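Local coordinates for protein glycerate kinase, putative (Thermotoga maritima, PDB 2B8N) that catalyses the magnesium- and ATP-dependent phosphorylation of D-glycerate to 2-phosphoglycerate, a step in the degradation of serine through 3-hydroxypyruvate, at residues Met303-Lys307 and Ile425-Val429; Asn338-Ala342 and Leu357-Gly361; Ala346-Ile352 and Val376-Lys382; Thr383-Glu389 and Ala403-Ser407. One frame throughout, in Å; residues are numbered along the deposited sequence.

Interaction 1. Residues Met303-Lys307 and Ile425-Val429; sequences MKEVK and IGLIV
This is alpha/beta layer packing: the last turns of helix 292-309 lie on strand 422-428 of the mixed sheet. The short segments run nearly parallel, their axes at least 8.8 Å apart and crossing at -21°; Lys307 and Ile428 have the nearest CA atoms, 6.2 Å apart. Residues 303-307 are helix, with Lys307 N bonded to Met303 O at 2.8 Å, and 425-428 are extended. The apolar part centres on Ile428, a beta-branched residue suited to a strand, whose CB points toward the helix. Its CB lies 3.6 Å from Val306 CG1 and its CG1 4.2 Å from Met303 CB, while its CG2 touches Lys307 CB at 3.7 Å. Met303, a selenomethionine with chi angles m, t, p, bends its tip over the strand, SE 4.1 Å from Gly426 CA; a CB on Gly426 would clash with that selenium. In the polar part, the Lys307 ammonium, which also bonds Glu353 O, closes the contact at the chain's last residue: Lys307 NZ donates to Val429 O at 3.0 Å.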
loop_
_atom_site.group_PDB
_atom_site.type_symbol
_atom_site.label_atom_id
_atom_site.label_comp_id
_atom_site.label_asym_id
_atom_site.label_seq_id
_atom_site.Cartn_x
_atom_site.Cartn_y
_atom_site.Cartn_z
HETATM N N MSE A 303 -22.126 -13.623 6.235
HETATM C CA MSE A 303 -22.108 -14.983 5.667
HETATM C C MSE A 303 -23.276 -15.854 6.193
HETATM O O MSE A 303 -23.862 -16.642 5.441
HETATM C CB MSE A 303 -20.751 -15.659 5.906
HETATM C CG MSE A 303 -19.627 -14.916 5.167
HETATM SE SE MSE A 303 -17.800 -15.425 5.572
HETATM C CE MSE A 303 -17.842 -17.214 5.033
ATOM N N LYS A 304 -23.618 -15.688 7.476
ATOM C CA LYS A 304 -24.726 -16.424 8.078
ATOM C C LYS A 304 -26.058 -15.951 7.495
ATOM O O LYS A 304 -26.987 -16.740 7.326
ATOM C CB LYS A 304 -24.739 -16.280 9.602
ATOM C CG LYS A 304 -23.441 -16.724 10.323
ATOM C CD LYS A 304 -23.697 -17.055 11.775
ATOM C CE LYS A 304 -22.785 -16.332 12.724
ATOM N NZ LYS A 304 -23.489 -16.069 14.031
ATOM N N GLU A 305 -26.145 -14.667 7.168
ATOM C CA GLU A 305 -27.360 -14.168 6.556
ATOM C C GLU A 305 -27.565 -14.816 5.183
ATOM O O GLU A 305 -28.673 -15.238 4.840
ATOM C CB GLU A 305 -27.323 -12.648 6.445
ATOM C CG GLU A 305 -28.699 -11.992 6.290
ATOM C CD GLU A 305 -29.622 -12.161 7.496
ATOM O OE1 GLU A 305 -29.147 -12.481 8.627
ATOM O OE2 GLU A 305 -30.843 -11.967 7.293
ATOM N N VAL A 306 -26.492 -14.895 4.413
ATOM C CA VAL A 306 -26.537 -15.514 3.093
ATOM C C VAL A 306 -26.861 -16.988 3.225
ATOM O O VAL A 306 -27.730 -17.506 2.520
ATOM C CB VAL A 306 -25.200 -15.373 2.358
ATOM C CG1 VAL A 306 -25.107 -16.357 1.211
ATOM C CG2 VAL A 306 -25.026 -13.928 1.862
ATOM N N LYS A 307 -26.159 -17.662 4.125
ATOM C CA LYS A 307 -26.358 -19.089 4.310
ATOM C C LYS A 307 -27.827 -19.425 4.658
ATOM O O LYS A 307 -28.429 -20.231 3.979
ATOM C CB LYS A 307 -25.371 -19.634 5.349
ATOM C CG LYS A 307 -25.557 -21.085 5.682
ATOM C CD LYS A 307 -25.155 -22.005 4.546
ATOM C CE LYS A 307 -25.161 -23.470 5.001
ATOM N NZ LYS A 307 -24.415 -24.308 4.036
ATOM N N ILE A 425 -12.391 -12.397 1.088
ATOM C CA ILE A 425 -13.426 -13.051 0.285
ATOM C C ILE A 425 -14.172 -14.116 1.131
ATOM O O ILE A 425 -13.548 -14.945 1.811
ATOM C CB ILE A 425 -12.801 -13.720 -0.929
ATOM C CG1 ILE A 425 -12.173 -12.662 -1.837
ATOM C CG2 ILE A 425 -13.831 -14.506 -1.718
ATOM N N GLY A 426 -15.493 -14.081 1.087
ATOM C CA GLY A 426 -16.309 -15.073 1.755
ATOM C C GLY A 426 -17.234 -15.787 0.769
ATOM O O GLY A 426 -17.986 -15.140 0.053
ATOM N N LEU A 427 -17.197 -17.118 0.757
ATOM C CA LEU A 427 -18.000 -17.924 -0.148
ATOM C C LEU A 427 -19.025 -18.735 0.636
ATOM O O LEU A 427 -18.713 -19.294 1.680
ATOM C CB LEU A 427 -17.124 -18.897 -0.945
ATOM C CG LEU A 427 -16.028 -18.306 -1.832
ATOM C CD1 LEU A 427 -15.384 -19.417 -2.671
ATOM C CD2 LEU A 427 -16.572 -17.221 -2.723
ATOM N N ILE A 428 -20.246 -18.791 0.113
ATOM C CA ILE A 428 -21.312 -19.538 0.741
ATOM C C ILE A 428 -22.023 -20.409 -0.309
ATOM O O ILE A 428 -22.395 -19.905 -1.369
ATOM C CB ILE A 428 -22.360 -18.611 1.436
ATOM C CG1 ILE A 428 -21.688 -17.536 2.321
ATOM C CG2 ILE A 428 -23.299 -19.450 2.301
ATOM C CD1 ILE A 428 -21.362 -16.192 1.584
ATOM N N VAL A 429 -22.236 -21.694 0.002
ATOM C CA VAL A 429 -23.023 -22.578 -0.869
ATOM C C VAL A 429 -23.999 -23.492 -0.098
ATOM O O VAL A 429 -24.028 -23.473 1.135
ATOM C CB VAL A 429 -22.123 -23.446 -1.771
ATOM C CG1 VAL A 429 -21.242 -22.555 -2.621
ATOM C CG2 VAL A 429 -21.290 -24.443 -0.936
#

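Interaction 2. Residues Asn338-Ala342 and Leu357-Gly361; sequences NQELA and LCSAG
Asn338, on helix 337-348, buries the most surface here, with Ser359 of strand 355-361 close behind. The segments run almost antiparallel (169°), their axes 7.7 Å apart at closest approach, and these two residues set the register, CA to CA 5.6 Å. Ser359, chi1 p, points at the helix and donates from OG to Asn338 O at 2.7 Å. That carbonyl also takes the helical bond from Ala342 N (3.1 Å) and thus accepts twice; serine fits because it is small and the helix satisfies its hydroxyl. Asn338 (chi1 m, chi2 -65°) lays its amide beside the strand's end, ND2 bonding Asp422, and Gly361 leaves room for it. Leu357, chi1 t, supplies the apolar end: its CD1 is 4.3 Å from Leu341 CD2 and its CD2 4.3 Å from Ala342 CB, where the short alanine admits the leucine. Joined by a short loop, helix 337-348 packs back on strand 355-361 in the helix-on-sheet layering of an alpha/beta fold, here the MOFRL region's mixed sheet.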
loop_
_atom_site.group_PDB
_atom_site.type_symbol
_atom_site.label_atom_id
_atom_site.label_comp_id
_atom_site.label_asym_id
_atom_site.label_seq_id
_atom_site.Cartn_x
_atom_site.Cartn_y
_atom_site.Cartn_z
ATOM N N ASN A 338 -4.738 -9.679 9.064
ATOM C CA ASN A 338 -5.524 -10.608 8.258
ATOM C C ASN A 338 -5.681 -11.976 8.941
ATOM O O ASN A 338 -6.706 -12.672 8.772
ATOM C CB ASN A 338 -4.944 -10.727 6.838
ATOM C CG ASN A 338 -5.024 -9.397 6.047
ATOM O OD1 ASN A 338 -6.111 -8.924 5.751
ATOM N ND2 ASN A 338 -3.868 -8.814 5.699
ATOM N N GLN A 339 -4.693 -12.368 9.729
ATOM C CA GLN A 339 -4.758 -13.668 10.411
ATOM C C GLN A 339 -5.725 -13.615 11.604
ATOM O O GLN A 339 -6.406 -14.614 11.906
ATOM C CB GLN A 339 -3.365 -14.133 10.831
ATOM C CG GLN A 339 -2.494 -14.554 9.667
ATOM C CD GLN A 339 -1.025 -14.574 10.006
ATOM O OE1 GLN A 339 -0.619 -15.211 10.962
ATOM N NE2 GLN A 339 -0.220 -13.877 9.225
ATOM N N GLU A 340 -5.821 -12.449 12.253
ATOM C CA GLU A 340 -6.805 -12.255 13.336
ATOM C C GLU A 340 -8.224 -12.199 12.806
ATOM O O GLU A 340 -9.133 -12.750 13.414
ATOM C CB GLU A 340 -6.521 -11.007 14.168
ATOM C CG GLU A 340 -5.399 -11.233 15.130
ATOM C CD GLU A 340 -5.453 -10.347 16.322
ATOM O OE1 GLU A 340 -6.440 -9.576 16.471
ATOM O OE2 GLU A 340 -4.488 -10.449 17.111
ATOM N N LEU A 341 -8.399 -11.523 11.677
ATOM C CA LEU A 341 -9.704 -11.429 11.039
ATOM C C LEU A 341 -10.213 -12.851 10.691
ATOM O O LEU A 341 -11.360 -13.184 10.992
ATOM C CB LEU A 341 -9.614 -10.528 9.807
ATOM C CG LEU A 341 -10.900 -10.091 9.116
ATOM C CD1 LEU A 341 -10.697 -8.811 8.321
ATOM C CD2 LEU A 341 -11.472 -11.188 8.200
ATOM N N ALA A 342 -9.340 -13.689 10.116
ATOM C CA ALA A 342 -9.691 -15.082 9.779
ATOM C C ALA A 342 -9.956 -15.943 11.016
ATOM O O ALA A 342 -10.955 -16.634 11.075
ATOM C CB ALA A 342 -8.589 -15.706 8.953
ATOM N N LEU A 357 -13.933 -18.557 4.308
ATOM C CA LEU A 357 -13.433 -17.179 4.311
ATOM C C LEU A 357 -11.926 -17.167 4.146
ATOM O O LEU A 357 -11.206 -17.918 4.819
ATOM C CB LEU A 357 -13.819 -16.406 5.568
ATOM C CG LEU A 357 -13.196 -15.006 5.608
ATOM C CD1 LEU A 357 -14.062 -14.065 6.366
ATOM C CD2 LEU A 357 -11.789 -14.997 6.201
ATOM N N CYS A 358 -11.466 -16.267 3.282
ATOM C CA CYS A 358 -10.074 -16.150 2.955
ATOM C C CYS A 358 -9.669 -14.706 3.003
ATOM O O CYS A 358 -10.229 -13.902 2.281
ATOM C CB CYS A 358 -9.851 -16.641 1.548
ATOM S SG CYS A 358 -8.122 -16.472 1.036
ATOM N N SER A 359 -8.715 -14.373 3.856
ATOM C CA SER A 359 -8.246 -13.007 4.019
ATOM C C SER A 359 -6.799 -12.938 3.609
ATOM O O SER A 359 -6.060 -13.899 3.847
ATOM C CB SER A 359 -8.368 -12.617 5.487
ATOM O OG SER A 359 -7.439 -13.338 6.285
ATOM N N ALA A 360 -6.361 -11.830 3.013
ATOM C CA ALA A 360 -4.978 -11.768 2.528
ATOM C C ALA A 360 -4.391 -10.375 2.445
ATOM O O ALA A 360 -4.987 -9.479 1.873
ATOM C CB ALA A 360 -4.868 -12.441 1.165
ATOM N N GLY A 361 -3.197 -10.196 3.000
ATOM C CA GLY A 361 -2.432 -9.003 2.728
ATOM C C GLY A 361 -1.850 -9.133 1.340
ATOM O O GLY A 361 -1.140 -10.087 1.089
#

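Interaction 3. Residues Ala346-Ile352 and Val376-Lys382; sequences AIALEGI and VDGSTAK
Ala346 CB overlaps Val376, 3.8 Å from its CB, and reaches Thr380 CB at 3.9 Å; the small methyl lets the end of helix 337-348 settle against the strand-to-helix junction, where a capping box starts helix 380-386. In that box Asp377 OD1 accepts from Ser379 N (2.9 Å), while Thr380 OG1 accepts from Asp377 N (3.0 Å). CA atoms come nearest at Glu350 and Gly378 (4.3 Å), with Ala346 and Val376 at 5.8 Å. In the other segment Leu349 is the first residue to leave helical angles, and the type II turn from it to Ile352 places Gly351 at phi 83°, which favours glycine. Gly378 packs against this turn: its CA is 3.2 Å from Leu349 O, and a side chain would clash with Ile352 O. Glu350, extended (t, t), pairs OE2 with Lys382 NZ in a 3.1 Å salt bridge, its other oxygen serving Lys385. Water 1 bridges Ala346 O, Asp377 O and Ala381 N. Turn and junction are joined directly by Gly351 N donating to Gly378 O, 2.8 Å.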
loop_
_atom_site.group_PDB
_atom_site.type_symbol
_atom_site.label_atom_id
_atom_site.label_comp_id
_atom_site.label_asym_id
_atom_site.label_seq_id
_atom_site.Cartn_x
_atom_site.Cartn_y
_atom_site.Cartn_z
ATOM N N ALA A 346 -13.485 -17.765 12.037
ATOM C CA ALA A 346 -13.627 -19.217 12.202
ATOM C C ALA A 346 -14.384 -19.578 13.487
ATOM O O ALA A 346 -15.150 -20.547 13.517
ATOM C CB ALA A 346 -12.302 -19.876 12.197
ATOM N N ILE A 347 -14.146 -18.796 14.540
ATOM C CA ILE A 347 -14.879 -18.910 15.794
ATOM C C ILE A 347 -16.372 -18.647 15.568
ATOM O O ILE A 347 -17.209 -19.450 15.933
ATOM C CB ILE A 347 -14.294 -17.929 16.836
ATOM C CG1 ILE A 347 -12.907 -18.427 17.282
ATOM C CG2 ILE A 347 -15.238 -17.766 18.035
ATOM C CD1 ILE A 347 -12.032 -17.368 17.944
ATOM N N ALA A 348 -16.686 -17.513 14.953
ATOM C CA ALA A 348 -18.061 -17.138 14.587
ATOM C C ALA A 348 -18.786 -18.117 13.633
ATOM O O ALA A 348 -20.009 -18.163 13.626
ATOM C CB ALA A 348 -18.060 -15.741 13.964
ATOM N N LEU A 349 -18.044 -18.860 12.805
ATOM C CA LEU A 349 -18.642 -19.779 11.827
ATOM C C LEU A 349 -18.566 -21.222 12.245
ATOM O O LEU A 349 -18.831 -22.084 11.422
ATOM C CB LEU A 349 -17.946 -19.685 10.474
ATOM C CG LEU A 349 -17.841 -18.316 9.836
ATOM C CD1 LEU A 349 -16.861 -18.382 8.656
ATOM C CD2 LEU A 349 -19.221 -17.834 9.414
ATOM N N GLU A 350 -18.190 -21.517 13.488
ATOM C CA GLU A 350 -18.075 -22.912 13.905
ATOM C C GLU A 350 -19.375 -23.653 13.608
ATOM O O GLU A 350 -20.465 -23.172 13.926
ATOM C CB GLU A 350 -17.732 -23.043 15.397
ATOM C CG GLU A 350 -17.646 -24.502 15.850
ATOM C CD GLU A 350 -17.062 -24.691 17.233
ATOM O OE1 GLU A 350 -16.588 -23.709 17.843
ATOM O OE2 GLU A 350 -17.056 -25.844 17.713
ATOM N N GLY A 351 -19.254 -24.821 12.983
ATOM C CA GLY A 351 -20.383 -25.724 12.804
ATOM C C GLY A 351 -21.284 -25.439 11.628
ATOM O O GLY A 351 -22.325 -26.045 11.482
ATOM N N ILE A 352 -20.896 -24.517 10.774
ATOM C CA ILE A 352 -21.725 -24.202 9.627
ATOM C C ILE A 352 -21.111 -24.809 8.380
ATOM O O ILE A 352 -19.982 -24.494 8.029
ATOM C CB ILE A 352 -21.878 -22.699 9.426
ATOM C CG1 ILE A 352 -22.524 -22.049 10.636
ATOM C CG2 ILE A 352 -22.754 -22.427 8.213
ATOM C CD1 ILE A 352 -22.482 -20.527 10.581
ATOM N N VAL A 376 -10.126 -20.249 6.255
ATOM C CA VAL A 376 -10.891 -20.919 7.334
ATOM C C VAL A 376 -12.318 -21.318 6.920
ATOM O O VAL A 376 -12.898 -20.744 5.983
ATOM C CB VAL A 376 -11.019 -20.009 8.610
ATOM C CG1 VAL A 376 -9.669 -19.561 9.114
ATOM C CG2 VAL A 376 -11.883 -18.794 8.350
ATOM N N ASP A 377 -12.877 -22.297 7.637
ATOM C CA ASP A 377 -14.284 -22.679 7.467
ATOM C C ASP A 377 -14.958 -23.085 8.802
ATOM O O ASP A 377 -14.440 -22.780 9.882
ATOM C CB ASP A 377 -14.402 -23.745 6.376
ATOM C CG ASP A 377 -13.810 -25.087 6.764
ATOM O OD1 ASP A 377 -13.601 -25.406 7.969
ATOM O OD2 ASP A 377 -13.583 -25.855 5.808
ATOM N N GLY A 378 -16.111 -23.747 8.727
ATOM C CA GLY A 378 -16.876 -24.098 9.916
ATOM C C GLY A 378 -16.299 -25.202 10.770
ATOM O O GLY A 378 -16.803 -25.433 11.857
ATOM N N SER A 379 -15.251 -25.876 10.287
ATOM C CA SER A 379 -14.561 -26.933 11.046
ATOM C C SER A 379 -13.275 -26.469 11.736
ATOM O O SER A 379 -12.830 -27.093 12.678
ATOM C CB SER A 379 -14.213 -28.089 10.116
ATOM O OG SER A 379 -13.235 -27.671 9.183
ATOM N N THR A 380 -12.671 -25.396 11.234
ATOM C CA THR A 380 -11.407 -24.862 11.749
ATOM C C THR A 380 -11.315 -24.793 13.295
ATOM O O THR A 380 -10.343 -25.299 13.898
ATOM C CB THR A 380 -11.137 -23.441 11.151
ATOM O OG1 THR A 380 -11.115 -23.509 9.719
ATOM C CG2 THR A 380 -9.802 -22.854 11.655
ATOM N N ALA A 381 -12.313 -24.167 13.924
ATOM C CA ALA A 381 -12.342 -24.023 15.388
ATOM C C ALA A 381 -12.432 -25.367 16.122
ATOM O O ALA A 381 -11.783 -25.566 17.143
ATOM C CB ALA A 381 -13.480 -23.106 15.802
ATOM N N LYS A 382 -13.236 -26.286 15.605
ATOM C CA LYS A 382 -13.336 -27.609 16.217
ATOM C C LYS A 382 -12.090 -28.496 15.956
ATOM O O LYS A 382 -11.783 -29.401 16.763
ATOM C CB LYS A 382 -14.675 -28.309 15.900
ATOM C CG LYS A 382 -15.147 -28.291 14.467
ATOM C CD LYS A 382 -16.504 -29.038 14.313
ATOM C CE LYS A 382 -17.731 -28.151 14.598
ATOM N NZ LYS A 382 -18.169 -28.204 16.017
HETATM O O HOH W 1 -14.519 -22.914 12.541
HETATM O O HOH W 2 -17.894 -24.826 6.585
#

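Interaction 4. Residues Thr383-Glu389 and Ala403-Ser407; sequences TLKAMGE and ALKKS
A partly buried helix-end contact on the MOFRL region's periphery joins the end of helix 380-386 to that of helix 400-406, mainly by van der Waals packing with one ion pair. A Schellman motif ends the first helix: Gly388, at phi 87°, donates N to Lys385 O at 2.8 Å, and Glu389 N reaches back to Leu384 O at 2.8 Å. A side chain at position 388 would jam against the preceding carbonyl, hence glycine. In the second segment Ser407 leaves the helix with chi1 p, and its OG turns back to donate to Ala403 O at 2.7 Å. The CA atoms come nearest between Thr383 and Ser407, 6.1 Å apart. Leu384 (m, t) is the main apolar link. Its CD1 lies 4.2 Å from Ala403 CB, its CD2 3.8 Å from Lys406 CB and its CG 3.9 Å from Ser407 CB; small alanine and serine leave space for the leucine. Pro391 of helix 391-396 also touches Leu384. Nearer the solvent, the flexible selenomethionine Met387 (m, t, p) brings SE within 3.4 Å of Lys406 O and its CE to 4.0 Å from Lys406 CB. Lys406, the residue most covered here, extends its aliphatic chain to bring CE within 3.3 Å of Glu389 OE2. Glu389 bonds through OE1 to Tyr394, while its OE2 forms a salt bridge with Lys406 NZ at 3.5 Å.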
loop_
_atom_site.group_PDB
_atom_site.type_symbol
_atom_site.label_atom_id
_atom_site.label_comp_id
_atom_site.label_asym_id
_atom_site.label_seq_id
_atom_site.Cartn_x
_atom_site.Cartn_y
_atom_site.Cartn_z
ATOM N N THR A 383 -11.359 -28.234 14.869
ATOM C CA THR A 383 -10.077 -28.910 14.659
ATOM C C THR A 383 -9.140 -28.535 15.813
ATOM O O THR A 383 -8.470 -29.406 16.389
ATOM C CB THR A 383 -9.384 -28.551 13.315
ATOM O OG1 THR A 383 -10.237 -28.844 12.196
ATOM C CG2 THR A 383 -8.098 -29.354 13.173
ATOM N N LEU A 384 -9.126 -27.247 16.158
ATOM C CA LEU A 384 -8.351 -26.752 17.294
ATOM C C LEU A 384 -8.821 -27.284 18.654
ATOM O O LEU A 384 -8.003 -27.728 19.479
ATOM C CB LEU A 384 -8.368 -25.229 17.304
ATOM C CG LEU A 384 -7.489 -24.568 16.250
ATOM C CD1 LEU A 384 -7.762 -23.066 16.210
ATOM C CD2 LEU A 384 -6.013 -24.835 16.502
ATOM N N LYS A 385 -10.129 -27.249 18.894
ATOM C CA LYS A 385 -10.684 -27.823 20.126
ATOM C C LYS A 385 -10.359 -29.313 20.252
ATOM O O LYS A 385 -9.940 -29.764 21.326
ATOM C CB LYS A 385 -12.192 -27.573 20.227
ATOM C CG LYS A 385 -12.555 -26.081 20.382
ATOM C CD LYS A 385 -14.056 -25.818 20.242
ATOM C CE LYS A 385 -14.394 -24.327 20.450
ATOM N NZ LYS A 385 -15.874 -23.985 20.424
ATOM N N ALA A 386 -10.500 -30.066 19.157
ATOM C CA ALA A 386 -10.179 -31.502 19.163
ATOM C C ALA A 386 -8.709 -31.770 19.445
ATOM O O ALA A 386 -8.361 -32.864 19.867
ATOM C CB ALA A 386 -10.575 -32.147 17.861
HETATM N N MSE A 387 -7.839 -30.792 19.209
HETATM C CA MSE A 387 -6.437 -30.921 19.621
HETATM C C MSE A 387 -6.159 -30.443 21.062
HETATM O O MSE A 387 -5.019 -30.498 21.541
HETATM C CB MSE A 387 -5.559 -30.171 18.654
HETATM C CG MSE A 387 -5.572 -30.742 17.265
HETATM SE SE MSE A 387 -4.723 -29.447 16.085
HETATM C CE MSE A 387 -2.988 -29.152 17.099
ATOM N N GLY A 388 -7.205 -30.003 21.755
ATOM C CA GLY A 388 -7.074 -29.496 23.112
ATOM C C GLY A 388 -6.739 -28.013 23.162
ATOM O O GLY A 388 -6.392 -27.502 24.221
ATOM N N GLU A 389 -6.835 -27.313 22.034
ATOM C CA GLU A 389 -6.488 -25.897 21.998
ATOM C C GLU A 389 -7.754 -25.058 22.124
ATOM O O GLU A 389 -8.831 -25.500 21.751
ATOM C CB GLU A 389 -5.749 -25.550 20.703
ATOM C CG GLU A 389 -4.460 -26.309 20.450
ATOM C CD GLU A 389 -3.293 -25.835 21.306
ATOM O OE1 GLU A 389 -3.491 -25.061 22.264
ATOM O OE2 GLU A 389 -2.153 -26.237 21.009
ATOM N N ALA A 403 -2.376 -20.379 15.852
ATOM C CA ALA A 403 -3.677 -21.032 15.840
ATOM C C ALA A 403 -4.011 -21.547 14.451
ATOM O O ALA A 403 -4.524 -22.662 14.311
ATOM C CB ALA A 403 -4.745 -20.075 16.302
ATOM N N LEU A 404 -3.705 -20.742 13.433
ATOM C CA LEU A 404 -3.962 -21.103 12.038
ATOM C C LEU A 404 -2.997 -22.184 11.515
ATOM O O LEU A 404 -3.427 -23.072 10.784
ATOM C CB LEU A 404 -3.936 -19.853 11.146
ATOM C CG LEU A 404 -4.917 -18.706 11.472
ATOM C CD1 LEU A 404 -4.533 -17.443 10.722
ATOM C CD2 LEU A 404 -6.379 -19.071 11.151
ATOM N N LYS A 405 -1.716 -22.130 11.885
ATOM C CA LYS A 405 -0.775 -23.201 11.487
ATOM C C LYS A 405 -1.229 -24.569 12.017
ATOM O O LYS A 405 -1.185 -25.562 11.301
ATOM C CB LYS A 405 0.673 -22.930 11.943
ATOM N N LYS A 406 -1.680 -24.600 13.268
ATOM C CA LYS A 406 -2.099 -25.839 13.925
ATOM C C LYS A 406 -3.334 -26.453 13.291
ATOM O O LYS A 406 -3.607 -27.636 13.463
ATOM C CB LYS A 406 -2.424 -25.598 15.407
ATOM C CG LYS A 406 -1.223 -25.497 16.312
ATOM C CD LYS A 406 -1.635 -25.140 17.732
ATOM C CE LYS A 406 -0.427 -24.790 18.584
ATOM N NZ LYS A 406 0.457 -25.959 18.705
ATOM N N SER A 407 -4.105 -25.648 12.594
ATOM C CA SER A 407 -5.334 -26.136 12.016
ATOM C C SER A 407 -5.296 -26.094 10.482
ATOM O O SER A 407 -6.346 -26.197 9.826
ATOM C CB SER A 407 -6.491 -25.297 12.556
ATOM O OG SER A 407 -6.153 -23.924 12.534
#

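Of the segments described here, 303-307 on helix 292-309 comes first along the chain; interaction 1 later joins it to the C-terminal strand 422-428, closing a loop that encloses the other three contacts. Within it, helix 337-348 serves twice: interaction 2 closes back from strand 355-361, and interaction 3 joins the helix's end to residues 376-382. Their segments alternate, so these loops cross. Interaction 4 follows both in series. Interactions 1 and 2 thus lay helices 292-309 and 337-348 on neighbouring strands of the mixed sheet, while 3 and 4 join helix ends near strand 373-377. Direct contacts knit the group: Met303 SE meets Leu357 CD1 at 4.1 Å, and Val376 CG1 meets Leu404 CD2 at 3.9 Å.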